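Local coordinates for protein GCN5-related N-acetyltransferase (Exiguobacterium sibiricum 255-15, PDB 3GY9) that binds coenzyme A in a GNAT fold and probably acts as an acyltransferase, on a substrate that is not known, at residues D3-W17 / A50-C64. Residues are numbered along the deposited sequence; the frame is centred on the assembly and turned at random. Where two conformers were deposited one is given.
Sequences DVTIERVNDFDGYNW and AMFVALSTTNQVLAC. With SO4 (sulfate ion), chain C.
Ala50 sets its methyl 3.5 Å from NH1 of Arg8. Strand 50-55 runs antiparallel to strand 5-8, with 150° between their short segments, and the paired positions start at Phe52 and Arg8. Met51, a selenomethionine, receives the nearly straight backbone bond from Val9 N on its O, and its CG packs against Val9 CG2 and Phe12 CE1. Phe52, in a non-hydrogen-bonded pair with Arg8, lies alongside that side chain: CE1 sits over one face of the guanidinium, 3.9 Å from NH2, while the two planes stand 72° apart, too steep for a parallel stack. Arg8 reaches the ring because its CG is anti to the backbone N (chi1 -175°) and the chain bends further out, at chi3. Ile6 CG2 meets Phe52 CB at 3.8 Å. An alanine in place of Phe52 would probably leave the guanidinium without its aromatic neighbour and freer to turn, held by its salt bridge to Glu104. Val53 and Glu7 form a hydrogen-bonded pair, bonded both ways, and their side chains point to the face opposite Phe52; there the Val53 methyls part: CG1 lies 3.3 Å from Trp17 CH2, a close contact, and CG2 3.7 Å from Tyr15 CE1. In the conformer given, Tyr15 OH donates to Glu7 OE2 over 2.7 Å, from above the carboxylate plane. Ala54 CB takes Ile6 CD1 at 3.6 Å, and Leu55 closes the ladder through paired bonds with Thr5. Beyond the type I turn 56-59, Gln60 NE2 and Asn16 ND2 donate to different oxygens of one sulfate, probably from the crystallisation liquor, and Val61 CG2 touches Tyr15 CB. Strand 5-8 is an outermost strand of the mixed GNAT sheet within this chain, with 50-55 between it and 61-69; helix 93-105 covers the Ile6 and Phe52 face, while Trp17 and Val61 on the other pack against helices 31-37 and 18-26, respectively.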
loop_
_atom_site.group_PDB
_atom_site.type_symbol
_atom_site.label_atom_id
_atom_site.label_comp_id
_atom_site.label_asym_id
_atom_site.label_seq_id
_atom_site.Cartn_x
_atom_site.Cartn_y
_atom_site.Cartn_z
ATOM N N ASP A 3 -1.928 5.888 -17.833
ATOM C CA ASP A 3 -1.258 7.032 -17.241
ATOM C C ASP A 3 -1.960 7.363 -15.930
ATOM O O ASP A 3 -3.143 7.720 -15.913
ATOM C CB ASP A 3 -1.278 8.234 -18.183
ATOM C CG ASP A 3 -0.539 7.975 -19.477
ATOM O OD1 ASP A 3 0.248 7.005 -19.542
ATOM O OD2 ASP A 3 -0.745 8.750 -20.434
ATOM N N VAL A 4 -1.247 7.171 -14.825
ATOM C CA VAL A 4 -1.713 7.598 -13.525
ATOM C C VAL A 4 -0.661 8.464 -12.888
ATOM O O VAL A 4 0.513 8.430 -13.276
ATOM C CB VAL A 4 -2.032 6.422 -12.546
ATOM C CG1 VAL A 4 -3.139 5.557 -13.099
ATOM C CG2 VAL A 4 -0.783 5.583 -12.239
ATOM N N THR A 5 -1.101 9.238 -11.910
ATOM C CA THR A 5 -0.212 9.969 -11.025
ATOM C C THR A 5 -0.414 9.390 -9.621
ATOM O O THR A 5 -1.532 9.082 -9.230
ATOM C CB THR A 5 -0.534 11.464 -11.055
ATOM O OG1 THR A 5 -1.882 11.671 -10.621
ATOM C CG2 THR A 5 -0.382 12.008 -12.451
ATOM N N ILE A 6 0.673 9.201 -8.883
ATOM C CA ILE A 6 0.580 8.710 -7.523
ATOM C C ILE A 6 0.805 9.913 -6.609
ATOM O O ILE A 6 1.862 10.563 -6.678
ATOM C CB ILE A 6 1.641 7.636 -7.195
ATOM C CG1 ILE A 6 1.670 6.483 -8.215
ATOM C CG2 ILE A 6 1.421 7.098 -5.783
ATOM C CD1 ILE A 6 0.467 5.616 -8.232
ATOM N N GLU A 7 -0.172 10.185 -5.749
ATOM C CA GLU A 7 -0.170 11.364 -4.891
ATOM C C GLU A 7 -0.221 10.950 -3.421
ATOM O O GLU A 7 -0.899 9.987 -3.088
ATOM C CB GLU A 7 -1.393 12.242 -5.217
ATOM C CG GLU A 7 -1.693 13.270 -4.146
ATOM C CD GLU A 7 -2.640 14.354 -4.575
ATOM O OE1 GLU A 7 -2.201 15.521 -4.613
ATOM O OE2 GLU A 7 -3.812 14.045 -4.860
ATOM N N ARG A 8 0.454 11.702 -2.553
ATOM C CA ARG A 8 0.315 11.560 -1.103
ATOM C C ARG A 8 -1.006 12.149 -0.630
ATOM O O ARG A 8 -1.381 13.259 -1.027
ATOM C CB ARG A 8 1.444 12.326 -0.423
ATOM C CG ARG A 8 1.558 12.211 1.077
ATOM C CD ARG A 8 2.724 13.085 1.571
ATOM N NE ARG A 8 3.886 12.811 0.756
ATOM C CZ ARG A 8 4.708 11.770 0.933
ATOM N NH1 ARG A 8 4.616 10.991 2.013
ATOM N NH2 ARG A 8 5.669 11.563 0.058
ATOM N N VAL A 9 -1.701 11.417 0.231
ATOM C CA VAL A 9 -2.947 11.873 0.793
ATOM C C VAL A 9 -2.621 12.712 2.009
ATOM O O VAL A 9 -2.162 12.185 3.021
ATOM C CB VAL A 9 -3.848 10.688 1.193
ATOM C CG1 VAL A 9 -5.098 11.159 1.901
ATOM C CG2 VAL A 9 -4.189 9.875 -0.022
ATOM N N ASN A 10 -2.836 14.016 1.891
ATOM C CA ASN A 10 -2.759 14.924 3.023
ATOM C C ASN A 10 -4.142 15.373 3.486
ATOM O O ASN A 10 -4.276 15.900 4.588
ATOM C CB ASN A 10 -1.922 16.152 2.671
ATOM C CG ASN A 10 -0.492 15.806 2.343
ATOM O OD1 ASN A 10 0.013 16.192 1.295
ATOM N ND2 ASN A 10 0.164 15.057 3.229
ATOM N N ASP A 11 -5.164 15.148 2.657
ATOM C CA ASP A 11 -6.543 15.557 2.956
ATOM C C ASP A 11 -7.478 14.462 2.465
ATOM O O ASP A 11 -7.858 14.431 1.294
ATOM C CB ASP A 11 -6.853 16.900 2.284
ATOM C CG ASP A 11 -8.327 17.320 2.412
ATOM O OD1 ASP A 11 -9.079 16.715 3.206
ATOM O OD2 ASP A 11 -8.722 18.278 1.706
ATOM N N PHE A 12 -7.833 13.548 3.354
ATOM C CA PHE A 12 -8.704 12.434 2.957
ATOM C C PHE A 12 -10.038 12.923 2.411
ATOM O O PHE A 12 -10.675 12.255 1.600
ATOM C CB PHE A 12 -8.959 11.505 4.141
ATOM C CG PHE A 12 -7.849 10.525 4.384
ATOM C CD1 PHE A 12 -7.759 9.361 3.650
ATOM C CD2 PHE A 12 -6.901 10.773 5.359
ATOM C CE1 PHE A 12 -6.718 8.467 3.864
ATOM C CE2 PHE A 12 -5.882 9.863 5.590
ATOM C CZ PHE A 12 -5.787 8.734 4.840
ATOM N N ASP A 13 -10.481 14.076 2.876
ATOM C CA ASP A 13 -11.807 14.547 2.530
ATOM C C ASP A 13 -11.877 15.228 1.146
ATOM O O ASP A 13 -12.927 15.723 0.743
ATOM C CB ASP A 13 -12.332 15.446 3.648
ATOM C CG ASP A 13 -12.384 14.729 4.990
ATOM O OD1 ASP A 13 -13.027 13.666 5.048
ATOM O OD2 ASP A 13 -11.754 15.196 5.970
ATOM N N GLY A 14 -10.765 15.221 0.415
ATOM C CA GLY A 14 -10.713 15.863 -0.887
ATOM C C GLY A 14 -10.814 14.904 -2.062
ATOM O O GLY A 14 -10.574 15.317 -3.195
ATOM N N TYR A 15 -11.167 13.646 -1.812
ATOM C CA TYR A 15 -11.274 12.626 -2.870
ATOM C C TYR A 15 -12.617 11.972 -2.800
ATOM O O TYR A 15 -13.196 11.837 -1.709
ATOM C CB TYR A 15 -10.234 11.522 -2.686
ATOM C CG TYR A 15 -8.817 12.007 -2.645
ATOM C CD1 TYR A 15 -8.084 12.197 -3.815
ATOM C CD2 TYR A 15 -8.213 12.318 -1.426
ATOM C CE1 TYR A 15 -6.761 12.659 -3.766
ATOM C CE2 TYR A 15 -6.910 12.777 -1.372
ATOM C CZ TYR A 15 -6.199 12.943 -2.530
ATOM O OH TYR A 15 -4.916 13.407 -2.436
ATOM N N ASN A 16 -13.122 11.516 -3.945
ATOM C CA ASN A 16 -14.310 10.664 -3.925
ATOM C C ASN A 16 -13.892 9.223 -3.741
ATOM O O ASN A 16 -13.420 8.584 -4.685
ATOM C CB ASN A 16 -15.113 10.810 -5.208
ATOM C CG ASN A 16 -16.415 10.005 -5.184
ATOM O OD1 ASN A 16 -16.738 9.388 -4.155
ATOM N ND2 ASN A 16 -17.175 10.019 -6.293
ATOM N N TRP A 17 -14.083 8.714 -2.532
ATOM C CA TRP A 17 -13.704 7.343 -2.190
ATOM C C TRP A 17 -14.795 6.320 -2.445
ATOM O O TRP A 17 -14.565 5.119 -2.275
ATOM C CB TRP A 17 -13.359 7.245 -0.698
ATOM C CG TRP A 17 -12.175 8.038 -0.300
ATOM C CD1 TRP A 17 -12.179 9.250 0.315
ATOM C CD2 TRP A 17 -10.802 7.680 -0.490
ATOM N NE1 TRP A 17 -10.885 9.669 0.527
ATOM C CE2 TRP A 17 -10.021 8.727 0.033
ATOM C CE3 TRP A 17 -10.157 6.580 -1.055
ATOM C CZ2 TRP A 17 -8.627 8.693 0.022
ATOM C CZ3 TRP A 17 -8.762 6.554 -1.066
ATOM C CH2 TRP A 17 -8.023 7.605 -0.537
ATOM N N ALA A 50 2.693 7.086 5.526
ATOM C CA ALA A 50 2.105 7.816 4.407
ATOM C C ALA A 50 1.024 6.965 3.775
ATOM O O ALA A 50 1.083 5.725 3.812
ATOM C CB ALA A 50 3.155 8.130 3.382
HETATM N N MSE A 51 0.056 7.636 3.142
HETATM C CA MSE A 51 -0.959 6.974 2.347
HETATM C C MSE A 51 -0.931 7.618 0.983
HETATM O O MSE A 51 -0.850 8.858 0.877
HETATM C CB MSE A 51 -2.336 7.153 2.955
HETATM C CG MSE A 51 -3.477 6.499 2.207
HETATM SE SE MSE A 51 -3.249 4.578 1.830
HETATM C CE MSE A 51 -2.793 4.017 3.586
ATOM N N PHE A 52 -0.985 6.779 -0.051
ATOM C CA PHE A 52 -0.998 7.265 -1.426
ATOM C C PHE A 52 -2.260 6.863 -2.159
ATOM O O PHE A 52 -2.886 5.862 -1.836
ATOM C CB PHE A 52 0.211 6.723 -2.196
ATOM C CG PHE A 52 1.510 7.111 -1.592
ATOM C CD1 PHE A 52 2.035 8.371 -1.814
ATOM C CD2 PHE A 52 2.217 6.225 -0.794
ATOM C CE1 PHE A 52 3.238 8.749 -1.233
ATOM C CE2 PHE A 52 3.435 6.605 -0.209
ATOM C CZ PHE A 52 3.939 7.868 -0.441
ATOM N N VAL A 53 -2.610 7.666 -3.165
ATOM C CA VAL A 53 -3.635 7.299 -4.128
ATOM C C VAL A 53 -3.082 7.413 -5.537
ATOM O O VAL A 53 -2.226 8.277 -5.802
ATOM C CB VAL A 53 -4.915 8.184 -4.047
ATOM C CG1 VAL A 53 -5.736 7.778 -2.852
ATOM C CG2 VAL A 53 -4.574 9.658 -4.043
ATOM N N ALA A 54 -3.598 6.558 -6.422
ATOM C CA ALA A 54 -3.309 6.649 -7.852
ATOM C C ALA A 54 -4.509 7.338 -8.483
ATOM O O ALA A 54 -5.637 6.900 -8.296
ATOM C CB ALA A 54 -3.124 5.291 -8.447
ATOM N N LEU A 55 -4.244 8.427 -9.191
ATOM C CA LEU A 55 -5.263 9.197 -9.862
ATOM C C LEU A 55 -5.164 9.022 -11.356
ATOM O O LEU A 55 -4.076 9.120 -11.941
ATOM C CB LEU A 55 -5.118 10.672 -9.543
ATOM C CG LEU A 55 -5.296 11.050 -8.082
ATOM C CD1 LEU A 55 -5.110 12.530 -7.950
ATOM C CD2 LEU A 55 -6.660 10.664 -7.538
ATOM N N SER A 56 -6.315 8.820 -11.984
ATOM C CA SER A 56 -6.392 8.754 -13.434
ATOM C C SER A 56 -6.158 10.118 -14.087
ATOM O O SER A 56 -6.079 11.141 -13.415
ATOM C CB SER A 56 -7.758 8.235 -13.862
ATOM O OG SER A 56 -8.737 9.272 -13.793
ATOM N N THR A 57 -6.102 10.139 -15.414
ATOM C CA THR A 57 -5.957 11.391 -16.163
ATOM C C THR A 57 -7.179 12.298 -16.010
ATOM O O THR A 57 -7.125 13.479 -16.351
ATOM C CB THR A 57 -5.707 11.138 -17.655
ATOM O OG1 THR A 57 -6.760 10.330 -18.190
ATOM C CG2 THR A 57 -4.356 10.448 -17.853
ATOM N N THR A 58 -8.279 11.734 -15.510
ATOM C CA THR A 58 -9.498 12.501 -15.241
ATOM C C THR A 58 -9.748 12.654 -13.741
ATOM O O THR A 58 -10.884 12.936 -13.332
ATOM C CB THR A 58 -10.707 11.883 -15.927
ATOM O OG1 THR A 58 -10.847 10.520 -15.498
ATOM C CG2 THR A 58 -10.558 11.935 -17.420
ATOM N N ASN A 59 -8.675 12.510 -12.968
ATOM C CA ASN A 59 -8.618 12.698 -11.518
ATOM C C ASN A 59 -9.587 11.872 -10.708
ATOM O O ASN A 59 -10.088 12.273 -9.643
ATOM C CB ASN A 59 -8.667 14.173 -11.167
ATOM C CG ASN A 59 -7.381 14.890 -11.555
ATOM O OD1 ASN A 59 -6.288 14.311 -11.548
ATOM N ND2 ASN A 59 -7.507 16.147 -11.880
ATOM N N GLN A 60 -9.769 10.642 -11.170
ATOM C CA GLN A 60 -10.532 9.661 -10.417
ATOM C C GLN A 60 -9.559 8.747 -9.684
ATOM O O GLN A 60 -8.477 8.444 -10.196
ATOM C CB GLN A 60 -11.423 8.858 -11.347
ATOM C CG GLN A 60 -12.466 9.699 -12.006
ATOM C CD GLN A 60 -13.476 8.932 -12.799
ATOM O OE1 GLN A 60 -13.124 8.114 -13.646
ATOM N NE2 GLN A 60 -14.744 9.250 -12.599
ATOM N N VAL A 61 -9.935 8.337 -8.479
ATOM C CA VAL A 61 -9.088 7.466 -7.657
ATOM C C VAL A 61 -9.158 6.050 -8.222
ATOM O O VAL A 61 -10.250 5.453 -8.296
ATOM C CB VAL A 61 -9.571 7.417 -6.186
ATOM C CG1 VAL A 61 -8.801 6.347 -5.401
ATOM C CG2 VAL A 61 -9.428 8.762 -5.540
ATOM N N LEU A 62 -8.007 5.506 -8.628
ATOM C CA LEU A 62 -7.971 4.137 -9.156
ATOM C C LEU A 62 -7.371 3.110 -8.179
ATOM O O LEU A 62 -7.539 1.904 -8.383
ATOM C CB LEU A 62 -7.181 4.087 -10.456
ATOM C CG LEU A 62 -7.646 4.971 -11.618
ATOM C CD1 LEU A 62 -6.758 4.775 -12.798
ATOM C CD2 LEU A 62 -9.092 4.699 -11.980
ATOM N N ALA A 63 -6.679 3.599 -7.147
ATOM C CA ALA A 63 -5.993 2.737 -6.189
ATOM C C ALA A 63 -5.568 3.530 -4.980
ATOM O O ALA A 63 -5.459 4.756 -5.025
ATOM C CB ALA A 63 -4.771 2.122 -6.815
ATOM N N CYS A 64 -5.332 2.801 -3.896
ATOM C CA CYS A 64 -4.721 3.391 -2.725
ATOM C C CYS A 64 -3.715 2.416 -2.139
ATOM O O CYS A 64 -3.766 1.229 -2.440
ATOM C CB CYS A 64 -5.798 3.743 -1.675
ATOM S SG CYS A 64 -6.756 2.358 -1.056
HETATM S S SO4 C . -15.102 11.200 -9.278
HETATM O O1 SO4 C . -15.544 11.232 -10.666
HETATM O O2 SO4 C . -13.861 11.949 -9.149
HETATM O O3 SO4 C . -14.872 9.815 -8.886
HETATM O O4 SO4 C . -16.113 11.794 -8.410
HETATM O O HOH W 1 -5.696 7.479 -16.473
HETATM O O HOH W 2 -3.491 12.115 -12.909
HETATM O O HOH W 3 -0.036 10.495 3.827
HETATM O O HOH W 4 -12.772 8.861 -7.510
#